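PDB 3K2G: resiniferatoxin-binding, phosphotriesterase-related protein from Rhodobacter sphaeroides 2.4.1, which probably hydrolyses phosphate esters at a two-zinc centre in a TIM barrel, as a member of the phosphotriesterase family. Local coordinates for residues R15-D20 against D169-L174; H238-H243 against L259-I264; V283-L288 against R331-D336. One frame throughout, in Å; residues are numbered along the deposited sequence.

Interaction 1: R15-D20 against D169-L174; sequences RIMTVD and DARIGL
Met17, a selenomethionine, lays its CE methyl over one face of the Arg171 guanidinium, 3.1 Å above the plane and offset toward its rim. The nearest atoms there are Met17 CE and Arg171 NE, 3.3 Å apart. With CG anti to the backbone N (chi1 -176°), Met17 starts out beside the other backbone, and its CG lies 3.4 Å from Ile172 O. Gly173, lacking a side chain, brings its CA to 3.3 Å from Met17 O, a CA-H...O contact with an angle of 142° at the hydrogen.

No direct hydrogen bond crosses; waters do the bridging. Water 1 donates to both Met17 O and Arg171 O, at 2.8 Å each. Water 3 gives a proton to Thr18 O and takes one from Arg171 N, 3.0 Å away. Water 2 accepts from Met17 N and lies 2.8 Å from Gly173 O.

Further out, backbone bonds of Val19 with Val129 and of Gly173 with Met131 tie both segments to strand 128-131, while Arg171 NH1 bonds weakly to Leu162 O. Buried backbone groups are thus satisfied through water, and the selenomethionine supplies most of the side-chain contact, against the Arg171 guanidinium and the backbone, where the 15-24 hairpin meets the loop leading into strand 175-178.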
ATOM      1  N   ARG B  15     -19.925 -38.215  -9.611  1.00 19.37           N
ATOM      2  CA  ARG B  15     -20.756 -38.484  -8.442  1.00 20.00           C
ATOM      3  C   ARG B  15     -20.020 -38.036  -7.177  1.00 18.77           C
ATOM      4  O   ARG B  15     -18.820 -37.773  -7.217  1.00 16.97           O
ATOM      5  CB  ARG B  15     -21.076 -39.980  -8.355  1.00 21.41           C
ATOM      6  CG  ARG B  15     -21.825 -40.534  -9.569  1.00 24.88           C
ATOM      7  CD  ARG B  15     -22.160 -42.016  -9.387  1.00 27.20           C
ATOM      8  NE  ARG B  15     -20.975 -42.869  -9.449  1.00 30.04           N
ATOM      9  CZ  ARG B  15     -20.380 -43.246 -10.581  1.00 33.60           C
ATOM     10  NH1 ARG B  15     -20.861 -42.847 -11.753  1.00 32.92           N
ATOM     11  NH2 ARG B  15     -19.302 -44.021 -10.542  1.00 31.79           N
ATOM     12  N   ILE B  16     -20.745 -37.947  -6.065  1.00 18.45           N
ATOM     13  CA  ILE B  16     -20.161 -37.541  -4.788  1.00 18.31           C
ATOM     14  C   ILE B  16     -20.664 -38.456  -3.684  1.00 19.03           C
ATOM     15  O   ILE B  16     -21.858 -38.730  -3.587  1.00 17.57           O
ATOM     16  CB  ILE B  16     -20.520 -36.081  -4.456  1.00 17.45           C
ATOM     17  CG1 ILE B  16     -19.968 -35.170  -5.557  1.00 17.45           C
ATOM     18  CG2 ILE B  16     -19.942 -35.684  -3.085  1.00 17.66           C
ATOM     19  CD1 ILE B  16     -20.410 -33.730  -5.452  1.00 15.94           C
HETATM   20  N   MSE B  17     -19.746 -38.937  -2.856  1.00 19.37           N
HETATM   21  CA  MSE B  17     -20.107 -39.842  -1.776  1.00 20.88           C
HETATM   22  C   MSE B  17     -20.549 -39.155  -0.489  1.00 20.55           C
HETATM   23  O   MSE B  17     -19.737 -38.541   0.194  1.00 19.38           O
HETATM   24  CB  MSE B  17     -18.934 -40.761  -1.451  1.00 22.65           C
HETATM   25  CG  MSE B  17     -19.254 -41.813  -0.388  1.00 24.89           C
HETATM   26 SE   MSE B  17     -20.599 -43.126  -0.922  1.00 27.59          SE
HETATM   27  CE  MSE B  17     -19.423 -44.257  -2.013  1.00 25.80           C
ATOM     28  N   THR B  18     -21.832 -39.269  -0.162  1.00 20.66           N
ATOM     29  CA  THR B  18     -22.355 -38.687   1.072  1.00 21.33           C
ATOM     30  C   THR B  18     -22.545 -39.836   2.062  1.00 21.28           C
ATOM     31  O   THR B  18     -22.433 -41.007   1.687  1.00 20.08           O
ATOM     32  CB  THR B  18     -23.722 -38.007   0.867  1.00 23.60           C
ATOM     33  OG1 THR B  18     -24.727 -39.004   0.653  1.00 22.69           O
ATOM     34  CG2 THR B  18     -23.684 -37.074  -0.320  1.00 22.83           C
ATOM     35  N   VAL B  19     -22.836 -39.504   3.316  1.00 20.65           N
ATOM     36  CA  VAL B  19     -23.036 -40.520   4.346  1.00 21.27           C
ATOM     37  C   VAL B  19     -24.215 -41.433   4.029  1.00 21.47           C
ATOM     38  O   VAL B  19     -24.364 -42.496   4.628  1.00 22.55           O
ATOM     39  CB  VAL B  19     -23.287 -39.883   5.720  1.00 20.77           C
ATOM     40  CG1 VAL B  19     -22.053 -39.121   6.167  1.00 20.78           C
ATOM     41  CG2 VAL B  19     -24.500 -38.966   5.646  1.00 21.41           C
ATOM     42  N   ASP B  20     -25.062 -41.006   3.101  1.00 23.45           N
ATOM     43  CA  ASP B  20     -26.215 -41.805   2.716  1.00 26.30           C
ATOM     44  C   ASP B  20     -26.015 -42.411   1.332  1.00 27.19           C
ATOM     45  O   ASP B  20     -26.966 -42.877   0.710  1.00 27.15           O
ATOM     46  CB  ASP B  20     -27.489 -40.960   2.727  1.00 25.84           C
ATOM     47  CG  ASP B  20     -27.777 -40.359   4.091  1.00 28.75           C
ATOM     48  OD1 ASP B  20     -27.755 -41.110   5.097  1.00 25.61           O
ATOM     49  OD2 ASP B  20     -28.029 -39.139   4.152  1.00 28.45           O
ATOM     50  N   ASP B 169     -21.264 -48.841   7.269  1.00 29.44           N
ATOM     51  CA  ASP B 169     -21.039 -48.978   5.831  1.00 29.69           C
ATOM     52  C   ASP B 169     -21.037 -47.604   5.168  1.00 29.08           C
ATOM     53  O   ASP B 169     -21.091 -47.485   3.943  1.00 29.40           O
ATOM     54  CB  ASP B 169     -22.105 -49.880   5.192  1.00 30.99           C
ATOM     55  CG  ASP B 169     -23.502 -49.302   5.288  1.00 32.83           C
ATOM     56  OD1 ASP B 169     -23.750 -48.474   6.186  1.00 33.64           O
ATOM     57  OD2 ASP B 169     -24.361 -49.694   4.469  1.00 35.54           O
ATOM     58  N   ALA B 170     -20.980 -46.565   5.993  1.00 28.12           N
ATOM     59  CA  ALA B 170     -20.937 -45.205   5.479  1.00 25.63           C
ATOM     60  C   ALA B 170     -19.522 -45.004   4.952  1.00 24.35           C
ATOM     61  O   ALA B 170     -18.549 -45.339   5.625  1.00 23.46           O
ATOM     62  CB  ALA B 170     -21.238 -44.208   6.590  1.00 26.59           C
ATOM     63  N   ARG B 171     -19.409 -44.471   3.742  1.00 22.98           N
ATOM     64  CA  ARG B 171     -18.102 -44.244   3.147  1.00 22.95           C
ATOM     65  C   ARG B 171     -17.776 -42.755   3.065  1.00 21.57           C
ATOM     66  O   ARG B 171     -18.677 -41.914   3.028  1.00 20.43           O
ATOM     67  CB  ARG B 171     -18.048 -44.910   1.770  1.00 23.07           C
ATOM     68  CG  ARG B 171     -18.099 -46.429   1.870  1.00 26.35           C
ATOM     69  CD  ARG B 171     -18.119 -47.102   0.520  1.00 26.79           C
ATOM     70  NE  ARG B 171     -19.409 -46.965  -0.141  1.00 28.08           N
ATOM     71  CZ  ARG B 171     -19.695 -47.490  -1.328  1.00 30.54           C
ATOM     72  NH1 ARG B 171     -18.773 -48.186  -1.983  1.00 31.07           N
ATOM     73  NH2 ARG B 171     -20.899 -47.324  -1.858  1.00 28.28           N
ATOM     74  N   ILE B 172     -16.485 -42.432   3.063  1.00 20.26           N
ATOM     75  CA  ILE B 172     -16.058 -41.039   3.009  1.00 18.89           C
ATOM     76  C   ILE B 172     -16.163 -40.480   1.601  1.00 19.34           C
ATOM     77  O   ILE B 172     -16.112 -41.223   0.622  1.00 17.43           O
ATOM     78  CB  ILE B 172     -14.611 -40.871   3.513  1.00 21.18           C
ATOM     79  CG1 ILE B 172     -13.652 -41.696   2.648  1.00 23.33           C
ATOM     80  CG2 ILE B 172     -14.521 -41.296   4.975  1.00 19.94           C
ATOM     81  CD1 ILE B 172     -12.187 -41.496   2.998  1.00 22.46           C
ATOM     82  N   GLY B 173     -16.317 -39.163   1.507  1.00 17.48           N
ATOM     83  CA  GLY B 173     -16.446 -38.521   0.210  1.00 19.34           C
ATOM     84  C   GLY B 173     -15.355 -37.499  -0.006  1.00 19.18           C
ATOM     85  O   GLY B 173     -15.236 -36.893  -1.067  1.00 17.88           O
ATOM     86  N   LEU B 174     -14.551 -37.312   1.029  1.00 20.07           N
ATOM     87  CA  LEU B 174     -13.447 -36.371   0.989  1.00 21.54           C
ATOM     88  C   LEU B 174     -12.397 -36.896   1.944  1.00 20.86           C
ATOM     89  O   LEU B 174     -12.711 -37.569   2.923  1.00 18.98           O
ATOM     90  CB  LEU B 174     -13.918 -34.973   1.419  1.00 26.07           C
ATOM     91  CG  LEU B 174     -12.970 -34.080   2.230  1.00 28.67           C
ATOM     92  CD1 LEU B 174     -12.941 -32.694   1.640  1.00 30.07           C
ATOM     93  CD2 LEU B 174     -13.425 -34.028   3.681  1.00 31.68           C
TER
HETATM   94  O   HOH W   1     -19.416 -39.196   2.903  1.00 18.51           O
HETATM   95  O   HOH W   2     -16.875 -37.839  -3.170  1.00 19.63           O
HETATM   96  O   HOH W   3     -21.939 -43.549   2.461  1.00 19.86           O

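Interaction 2: H238-H243 against L259-I264; sequences HMNPSH and LEFDMI. With ZN (zinc ion), chain J.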
ATOM      1  N   HIS B 238      -8.478 -22.467   5.990  1.00 13.45           N
ATOM      2  CA  HIS B 238      -8.123 -21.302   6.797  1.00 13.77           C
ATOM      3  C   HIS B 238      -7.265 -20.251   6.107  1.00 13.12           C
ATOM      4  O   HIS B 238      -6.232 -19.826   6.626  1.00 13.17           O
ATOM      5  CB  HIS B 238      -7.445 -21.792   8.075  1.00 16.28           C
ATOM      6  CG  HIS B 238      -8.136 -22.970   8.693  1.00 18.51           C
ATOM      7  ND1 HIS B 238      -9.510 -23.061   8.773  1.00 17.99           N
ATOM      8  CD2 HIS B 238      -7.649 -24.107   9.247  1.00 19.64           C
ATOM      9  CE1 HIS B 238      -9.839 -24.205   9.349  1.00 20.25           C
ATOM     10  NE2 HIS B 238      -8.728 -24.857   9.646  1.00 15.89           N
HETATM   11  N   MSE B 239      -7.714 -19.809   4.943  1.00 14.11           N
HETATM   12  CA  MSE B 239      -6.977 -18.796   4.203  1.00 16.12           C
HETATM   13  C   MSE B 239      -7.228 -17.382   4.724  1.00 16.11           C
HETATM   14  O   MSE B 239      -6.416 -16.489   4.508  1.00 14.52           O
HETATM   15  CB  MSE B 239      -7.345 -18.872   2.727  1.00 17.41           C
HETATM   16  CG  MSE B 239      -6.888 -20.175   2.069  1.00 18.40           C
HETATM   17 SE   MSE B 239      -4.991 -20.515   2.300  1.00 27.23          SE
HETATM   18  CE  MSE B 239      -4.332 -18.959   1.353  1.00 23.64           C
ATOM     19  N   ASN B 240      -8.348 -17.194   5.422  1.00 16.19           N
ATOM     20  CA  ASN B 240      -8.732 -15.885   5.956  1.00 17.77           C
ATOM     21  C   ASN B 240      -7.616 -15.027   6.554  1.00 17.54           C
ATOM     22  O   ASN B 240      -7.479 -13.862   6.198  1.00 17.38           O
ATOM     23  CB  ASN B 240      -9.843 -16.036   7.002  1.00 19.56           C
ATOM     24  CG  ASN B 240     -11.102 -16.659   6.434  1.00 20.35           C
ATOM     25  OD1 ASN B 240     -12.160 -16.025   6.383  1.00 23.80           O
ATOM     26  ND2 ASN B 240     -10.997 -17.908   6.007  1.00 17.70           N
ATOM     27  N   PRO B 241      -6.812 -15.585   7.475  1.00 17.45           N
ATOM     28  CA  PRO B 241      -5.725 -14.828   8.106  1.00 18.17           C
ATOM     29  C   PRO B 241      -4.623 -14.291   7.198  1.00 19.36           C
ATOM     30  O   PRO B 241      -3.890 -13.388   7.596  1.00 17.45           O
ATOM     31  CB  PRO B 241      -5.173 -15.808   9.144  1.00 20.77           C
ATOM     32  CG  PRO B 241      -6.364 -16.676   9.468  1.00 19.49           C
ATOM     33  CD  PRO B 241      -6.943 -16.916   8.098  1.00 18.73           C
ATOM     34  N   SER B 242      -4.486 -14.845   5.997  1.00 18.24           N
ATOM     35  CA  SER B 242      -3.447 -14.380   5.083  1.00 17.69           C
ATOM     36  C   SER B 242      -4.001 -13.464   3.997  1.00 17.96           C
ATOM     37  O   SER B 242      -3.385 -13.282   2.946  1.00 16.86           O
ATOM     38  CB  SER B 242      -2.704 -15.573   4.456  1.00 18.54           C
ATOM     39  OG  SER B 242      -3.579 -16.454   3.769  1.00 16.38           O
ATOM     40  N   HIS B 243      -5.161 -12.872   4.274  1.00 17.89           N
ATOM     41  CA  HIS B 243      -5.820 -11.960   3.344  1.00 18.07           C
ATOM     42  C   HIS B 243      -4.937 -10.784   2.926  1.00 18.24           C
ATOM     43  O   HIS B 243      -5.118 -10.225   1.848  1.00 17.54           O
ATOM     44  CB  HIS B 243      -7.091 -11.399   3.981  1.00 19.20           C
ATOM     45  CG  HIS B 243      -6.827 -10.443   5.103  1.00 19.65           C
ATOM     46  ND1 HIS B 243      -6.594  -9.099   4.899  1.00 19.71           N
ATOM     47  CD2 HIS B 243      -6.737 -10.641   6.441  1.00 21.10           C
ATOM     48  CE1 HIS B 243      -6.375  -8.510   6.062  1.00 21.85           C
ATOM     49  NE2 HIS B 243      -6.456  -9.424   7.014  1.00 19.71           N
ATOM     50  N   LEU B 259      -8.603 -22.208  -2.446  1.00 12.94           N
ATOM     51  CA  LEU B 259      -8.273 -21.368  -1.300  1.00 14.47           C
ATOM     52  C   LEU B 259      -9.566 -21.284  -0.506  1.00 13.52           C
ATOM     53  O   LEU B 259     -10.534 -20.660  -0.936  1.00 12.75           O
ATOM     54  CB  LEU B 259      -7.833 -19.978  -1.760  1.00 16.41           C
ATOM     55  CG  LEU B 259      -6.625 -19.949  -2.704  1.00 18.59           C
ATOM     56  CD1 LEU B 259      -6.239 -18.503  -2.982  1.00 19.65           C
ATOM     57  CD2 LEU B 259      -5.450 -20.703  -2.076  1.00 18.35           C
ATOM     58  N   GLU B 260      -9.587 -21.928   0.650  1.00 14.04           N
ATOM     59  CA  GLU B 260     -10.801 -21.939   1.444  1.00 14.70           C
ATOM     60  C   GLU B 260     -10.878 -20.886   2.540  1.00 13.65           C
ATOM     61  O   GLU B 260     -10.138 -20.931   3.521  1.00 13.20           O
ATOM     62  CB  GLU B 260     -10.998 -23.332   2.049  1.00 14.93           C
ATOM     63  CG  GLU B 260     -12.346 -23.526   2.713  1.00 17.46           C
ATOM     64  CD  GLU B 260     -12.583 -24.971   3.116  1.00 19.09           C
ATOM     65  OE1 GLU B 260     -12.046 -25.414   4.156  1.00 17.50           O
ATOM     66  OE2 GLU B 260     -13.300 -25.668   2.375  1.00 18.43           O
ATOM     67  N   PHE B 261     -11.772 -19.921   2.350  1.00 11.81           N
ATOM     68  CA  PHE B 261     -12.002 -18.881   3.345  1.00 12.80           C
ATOM     69  C   PHE B 261     -13.150 -19.425   4.193  1.00 13.22           C
ATOM     70  O   PHE B 261     -14.299 -19.009   4.074  1.00 12.14           O
ATOM     71  CB  PHE B 261     -12.376 -17.570   2.652  1.00 13.78           C
ATOM     72  CG  PHE B 261     -11.215 -16.928   1.943  1.00 15.99           C
ATOM     73  CD1 PHE B 261     -10.386 -16.029   2.608  1.00 15.60           C
ATOM     74  CD2 PHE B 261     -10.916 -17.269   0.629  1.00 16.03           C
ATOM     75  CE1 PHE B 261      -9.269 -15.483   1.974  1.00 16.00           C
ATOM     76  CE2 PHE B 261      -9.805 -16.731  -0.013  1.00 13.83           C
ATOM     77  CZ  PHE B 261      -8.981 -15.835   0.657  1.00 16.92           C
ATOM     78  N   ASP B 262     -12.802 -20.396   5.032  1.00 16.03           N
ATOM     79  CA  ASP B 262     -13.742 -21.076   5.913  1.00 16.95           C
ATOM     80  C   ASP B 262     -13.919 -20.422   7.278  1.00 17.05           C
ATOM     81  O   ASP B 262     -14.480 -21.037   8.178  1.00 16.92           O
ATOM     82  CB  ASP B 262     -13.286 -22.525   6.119  1.00 17.88           C
ATOM     83  CG  ASP B 262     -11.781 -22.643   6.317  1.00 20.01           C
ATOM     84  OD1 ASP B 262     -11.216 -21.881   7.133  1.00 18.87           O
ATOM     85  OD2 ASP B 262     -11.161 -23.506   5.657  1.00 18.08           O
HETATM   86  N   MSE B 263     -13.451 -19.191   7.443  1.00 17.02           N
HETATM   87  CA  MSE B 263     -13.579 -18.528   8.738  1.00 18.27           C
HETATM   88  C   MSE B 263     -14.498 -17.315   8.711  1.00 19.03           C
HETATM   89  O   MSE B 263     -14.438 -16.450   9.589  1.00 17.96           O
HETATM   90  CB  MSE B 263     -12.194 -18.148   9.259  1.00 20.76           C
HETATM   91  CG  MSE B 263     -11.373 -19.373   9.641  1.00 24.24           C
HETATM   92 SE   MSE B 263      -9.460 -19.147   9.764  1.00 27.55          SE
HETATM   93  CE  MSE B 263      -9.413 -17.742  11.117  1.00 23.82           C
ATOM     94  N   ILE B 264     -15.361 -17.274   7.702  1.00 17.37           N
ATOM     95  CA  ILE B 264     -16.315 -16.186   7.554  1.00 19.57           C
ATOM     96  C   ILE B 264     -17.174 -16.054   8.801  1.00 21.52           C
ATOM     97  O   ILE B 264     -17.823 -17.016   9.219  1.00 18.04           O
ATOM     98  CB  ILE B 264     -17.273 -16.435   6.386  1.00 20.93           C
ATOM     99  CG1 ILE B 264     -16.483 -16.568   5.081  1.00 20.56           C
ATOM    100  CG2 ILE B 264     -18.316 -15.325   6.335  1.00 18.40           C
ATOM    101  CD1 ILE B 264     -15.647 -15.363   4.740  1.00 19.90           C
TER
HETATM  102 ZN    ZN J 401      -8.791 -26.745  10.955  1.00 33.45          ZN
HETATM  103  O   HOH W   4     -10.782 -26.396  11.618  1.00 19.45           O
HETATM  104  O   HOH W   5      -8.810 -25.273  12.861  1.00 28.21           O
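His238 and Asp262 are brought together by their first torsions: His238 CG stands anti to its carbonyl carbon (chi1 -43°), while Asp262 CG sits between its own backbone N and carbonyl carbon (chi1 42°). The imidazole and carboxylate then meet with their planes well turned from each other, and His238 ND1 donates to Asp262 OD1 at 2.6 Å, from above the carboxylate plane. The same carboxylate takes the backbone: His238 N reaches Asp262 OD2, on its syn side, at 2.9 Å, with a weaker second bond to OD1. One acid therefore holds both the ring and the main chain of the histidine.

ND1 donates, and the other ring nitrogen, His238 NE2, binds the zinc ion at 2.3 Å. Two waters, His209 and Glu177 also bind this ion. The hydrogen bond at ND1 probably strengthens NE2 as a ligand, making Asp262 a second-shell residue of the binuclear site.

Next along the chain, Met239 N bonds to Glu260 O at 3.0 Å, nearly straight at 171°. Met239 CB lies over the centre of the Phe261 ring, 4.0 Å from its centroid, a CH-pi contact. The Met263 selenomethionine crosses Pro241 at about a right angle, its CE 3.6 Å from Pro241 CG.

The contact joins the loop after strand 234-236 to the end of the adjacent parallel strand 258-261. Behind it, Met239 packs on Leu252 of helix 246-255, and Phe261 on Val283 of helix 280-292 and on Ile299 and Leu301 of strand 299-301.

Interaction 3: V283-L288 against R331-D336; sequences VARAIL and RRHGLD
His333 ND1 is hydrogen-bonded to Arg329 O, four residues earlier in helix 321-332, and the ring held this way receives Ala284 CB over its face. The methyl stands 3.6 Å from the ring centroid and only 4° off the normal, a well-centred CH-pi contact. At the rim, Arg285 CG comes within 3.8 Å of His333 CD2, near the ring plane. Beyond that methylene, the Arg285 guanidinium makes a weak, long ion pair with Glu282 of a second subunit.

Leu288 crosses His333 at about a right angle, and its CD1 lies 3.7 Å from His333 CB. Its CD2 is modelled too close to His333 O to be relied on. Leu288 CD1 also meets Leu335 CG at 4.1 Å, and Ile287 CG2 only grazes Leu335 CD1, at 4.5 Å. No hydrogen bond spans the two segments.

His333 and Leu335 both point toward helix 280-292 from either side of Gly334 in the chain. Gly334 N bonds to Arg331 O at 2.9 Å, and Gly334, with a positive phi of 126°, closes helix 321-332 in a Schellman motif. Asp336 then N-caps helix 337-352 through Ala339 N. A Schellman motif thus ends one helix and an N-cap starts the next, in the layer of helices around the TIM barrel.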
ATOM      1  N   VAL B 283     -11.576  -9.868   4.389  1.00 18.45           N
ATOM      2  CA  VAL B 283     -11.623 -11.093   3.606  1.00 18.05           C
ATOM      3  C   VAL B 283     -12.325 -10.854   2.275  1.00 18.52           C
ATOM      4  O   VAL B 283     -11.882 -11.344   1.236  1.00 18.49           O
ATOM      5  CB  VAL B 283     -12.343 -12.212   4.383  1.00 18.33           C
ATOM      6  CG1 VAL B 283     -12.630 -13.398   3.470  1.00 17.24           C
ATOM      7  CG2 VAL B 283     -11.470 -12.647   5.553  1.00 18.34           C
ATOM      8  N   ALA B 284     -13.424 -10.103   2.308  1.00 17.62           N
ATOM      9  CA  ALA B 284     -14.161  -9.799   1.087  1.00 18.94           C
ATOM     10  C   ALA B 284     -13.215  -9.135   0.090  1.00 19.08           C
ATOM     11  O   ALA B 284     -13.194  -9.494  -1.084  1.00 18.46           O
ATOM     12  CB  ALA B 284     -15.342  -8.873   1.386  1.00 17.44           C
ATOM     13  N   ARG B 285     -12.427  -8.172   0.561  1.00 20.31           N
ATOM     14  CA  ARG B 285     -11.490  -7.488  -0.325  1.00 22.55           C
ATOM     15  C   ARG B 285     -10.449  -8.440  -0.901  1.00 22.60           C
ATOM     16  O   ARG B 285     -10.089  -8.330  -2.072  1.00 22.36           O
ATOM     17  CB  ARG B 285     -10.789  -6.336   0.396  1.00 25.30           C
ATOM     18  CG  ARG B 285     -11.612  -5.062   0.479  1.00 28.77           C
ATOM     19  CD  ARG B 285     -10.717  -3.857   0.777  1.00 33.34           C
ATOM     20  NE  ARG B 285     -10.097  -3.946   2.097  1.00 34.06           N
ATOM     21  CZ  ARG B 285     -10.747  -3.752   3.243  1.00 34.88           C
ATOM     22  NH1 ARG B 285     -12.038  -3.450   3.234  1.00 35.22           N
ATOM     23  NH2 ARG B 285     -10.109  -3.869   4.399  1.00 33.73           N
ATOM     24  N   ALA B 286      -9.962  -9.371  -0.083  1.00 21.16           N
ATOM     25  CA  ALA B 286      -8.972 -10.337  -0.546  1.00 21.53           C
ATOM     26  C   ALA B 286      -9.589 -11.223  -1.629  1.00 20.99           C
ATOM     27  O   ALA B 286      -8.928 -11.587  -2.605  1.00 19.42           O
ATOM     28  CB  ALA B 286      -8.488 -11.196   0.616  1.00 20.59           C
ATOM     29  N   ILE B 287     -10.859 -11.568  -1.437  1.00 19.74           N
ATOM     30  CA  ILE B 287     -11.586 -12.401  -2.384  1.00 20.05           C
ATOM     31  C   ILE B 287     -11.774 -11.640  -3.698  1.00 22.03           C
ATOM     32  O   ILE B 287     -11.609 -12.202  -4.782  1.00 20.67           O
ATOM     33  CB  ILE B 287     -12.963 -12.814  -1.796  1.00 20.97           C
ATOM     34  CG1 ILE B 287     -12.751 -13.792  -0.631  1.00 19.74           C
ATOM     35  CG2 ILE B 287     -13.836 -13.435  -2.869  1.00 21.06           C
ATOM     36  CD1 ILE B 287     -14.019 -14.117   0.155  1.00 21.82           C
ATOM     37  N   LEU B 288     -12.118 -10.359  -3.595  1.00 22.54           N
ATOM     38  CA  LEU B 288     -12.301  -9.525  -4.778  1.00 24.74           C
ATOM     39  C   LEU B 288     -11.014  -9.514  -5.584  1.00 23.03           C
ATOM     40  O   LEU B 288     -11.029  -9.682  -6.805  1.00 22.65           O
ATOM     41  CB  LEU B 288     -12.647  -8.095  -4.373  1.00 27.50           C
ATOM     42  CG  LEU B 288     -14.126  -7.706  -4.367  1.00 32.10           C
ATOM     43  CD1 LEU B 288     -14.933  -8.689  -3.529  1.00 32.26           C
ATOM     44  CD2 LEU B 288     -14.255  -6.283  -3.825  1.00 34.54           C
ATOM     45  N   ARG B 331     -21.552  -8.696  -2.381  1.00 24.55           N
ATOM     46  CA  ARG B 331     -22.234  -7.946  -3.418  1.00 27.52           C
ATOM     47  C   ARG B 331     -21.913  -6.463  -3.219  1.00 27.46           C
ATOM     48  O   ARG B 331     -21.620  -5.752  -4.182  1.00 26.01           O
ATOM     49  CB  ARG B 331     -23.739  -8.193  -3.342  1.00 30.63           C
ATOM     50  CG  ARG B 331     -24.475  -7.874  -4.627  1.00 36.73           C
ATOM     51  CD  ARG B 331     -25.957  -8.177  -4.492  1.00 41.17           C
ATOM     52  NE  ARG B 331     -26.674  -7.966  -5.746  1.00 47.19           N
ATOM     53  CZ  ARG B 331     -26.626  -8.787  -6.792  1.00 49.35           C
ATOM     54  NH1 ARG B 331     -25.891  -9.893  -6.749  1.00 49.68           N
ATOM     55  NH2 ARG B 331     -27.318  -8.499  -7.887  1.00 50.88           N
ATOM     56  N   ARG B 332     -21.943  -6.002  -1.969  1.00 27.47           N
ATOM     57  CA  ARG B 332     -21.633  -4.602  -1.673  1.00 28.04           C
ATOM     58  C   ARG B 332     -20.214  -4.288  -2.143  1.00 28.22           C
ATOM     59  O   ARG B 332     -19.902  -3.148  -2.486  1.00 28.22           O
ATOM     60  CB  ARG B 332     -21.751  -4.313  -0.166  1.00 28.65           C
ATOM     61  CG  ARG B 332     -23.169  -4.416   0.404  1.00 28.33           C
ATOM     62  CD  ARG B 332     -23.280  -3.731   1.773  1.00 30.56           C
ATOM     63  NE  ARG B 332     -22.437  -4.344   2.800  1.00 29.43           N
ATOM     64  CZ  ARG B 332     -22.758  -5.444   3.480  1.00 30.00           C
ATOM     65  NH1 ARG B 332     -23.909  -6.058   3.247  1.00 28.48           N
ATOM     66  NH2 ARG B 332     -21.926  -5.929   4.395  1.00 30.11           N
ATOM     67  N   HIS B 333     -19.358  -5.305  -2.155  1.00 27.02           N
ATOM     68  CA  HIS B 333     -17.977  -5.135  -2.587  1.00 27.83           C
ATOM     69  C   HIS B 333     -17.790  -5.186  -4.102  1.00 29.10           C
ATOM     70  O   HIS B 333     -16.713  -4.866  -4.599  1.00 28.89           O
ATOM     71  CB  HIS B 333     -17.069  -6.185  -1.938  1.00 28.16           C
ATOM     72  CG  HIS B 333     -16.595  -5.813  -0.568  1.00 27.15           C
ATOM     73  ND1 HIS B 333     -17.413  -5.851   0.541  1.00 26.42           N
ATOM     74  CD2 HIS B 333     -15.388  -5.386  -0.129  1.00 26.66           C
ATOM     75  CE1 HIS B 333     -16.730  -5.467   1.603  1.00 24.73           C
ATOM     76  NE2 HIS B 333     -15.498  -5.179   1.224  1.00 28.02           N
ATOM     77  N   GLY B 334     -18.815  -5.602  -4.836  1.00 28.66           N
ATOM     78  CA  GLY B 334     -18.683  -5.637  -6.283  1.00 32.04           C
ATOM     79  C   GLY B 334     -18.986  -6.936  -7.012  1.00 33.75           C
ATOM     80  O   GLY B 334     -19.013  -6.950  -8.243  1.00 33.48           O
ATOM     81  N   LEU B 335     -19.214  -8.026  -6.286  1.00 33.93           N
ATOM     82  CA  LEU B 335     -19.511  -9.297  -6.941  1.00 34.97           C
ATOM     83  C   LEU B 335     -20.978  -9.416  -7.336  1.00 35.59           C
ATOM     84  O   LEU B 335     -21.864  -9.042  -6.569  1.00 34.79           O
ATOM     85  CB  LEU B 335     -19.144 -10.473  -6.034  1.00 33.97           C
ATOM     86  CG  LEU B 335     -17.666 -10.785  -5.823  1.00 35.54           C
ATOM     87  CD1 LEU B 335     -17.549 -12.035  -4.955  1.00 35.10           C
ATOM     88  CD2 LEU B 335     -16.974 -11.001  -7.169  1.00 35.51           C
ATOM     89  N   ASP B 336     -21.234  -9.939  -8.533  1.00 36.70           N
ATOM     90  CA  ASP B 336     -22.608 -10.110  -8.992  1.00 37.55           C
ATOM     91  C   ASP B 336     -23.134 -11.483  -8.601  1.00 36.95           C
ATOM     92  O   ASP B 336     -22.378 -12.325  -8.123  1.00 37.33           O
ATOM     93  CB  ASP B 336     -22.719  -9.920 -10.512  1.00 39.38           C
ATOM     94  CG  ASP B 336     -21.839 -10.877 -11.298  1.00 41.26           C
ATOM     95  OD1 ASP B 336     -21.568 -11.991 -10.808  1.00 41.34           O
ATOM     96  OD2 ASP B 336     -21.434 -10.515 -12.425  1.00 43.11           O
TER

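Interactions 2 and 3 adjoin, their centres about 14 Å apart: Val283, in the 283-288 helix segment, packs on Asn240, Phe261 and Ile264, so this helix has the strand-end contact on one side and the 331-336 turn on another. Interaction 1 lies across the chain's centre from interaction 2, their centres about 26 Å apart. Interactions 1 and 2 are buried, whereas interaction 3 is partly exposed and approaches a second subunit. Chemistry follows place: direct hydrogen bonds and a metal ligand at the barrel's functional end in interaction 2, water bridges between backbones in interaction 1, and apolar and CH-pi packing without a crossing hydrogen bond in interaction 3.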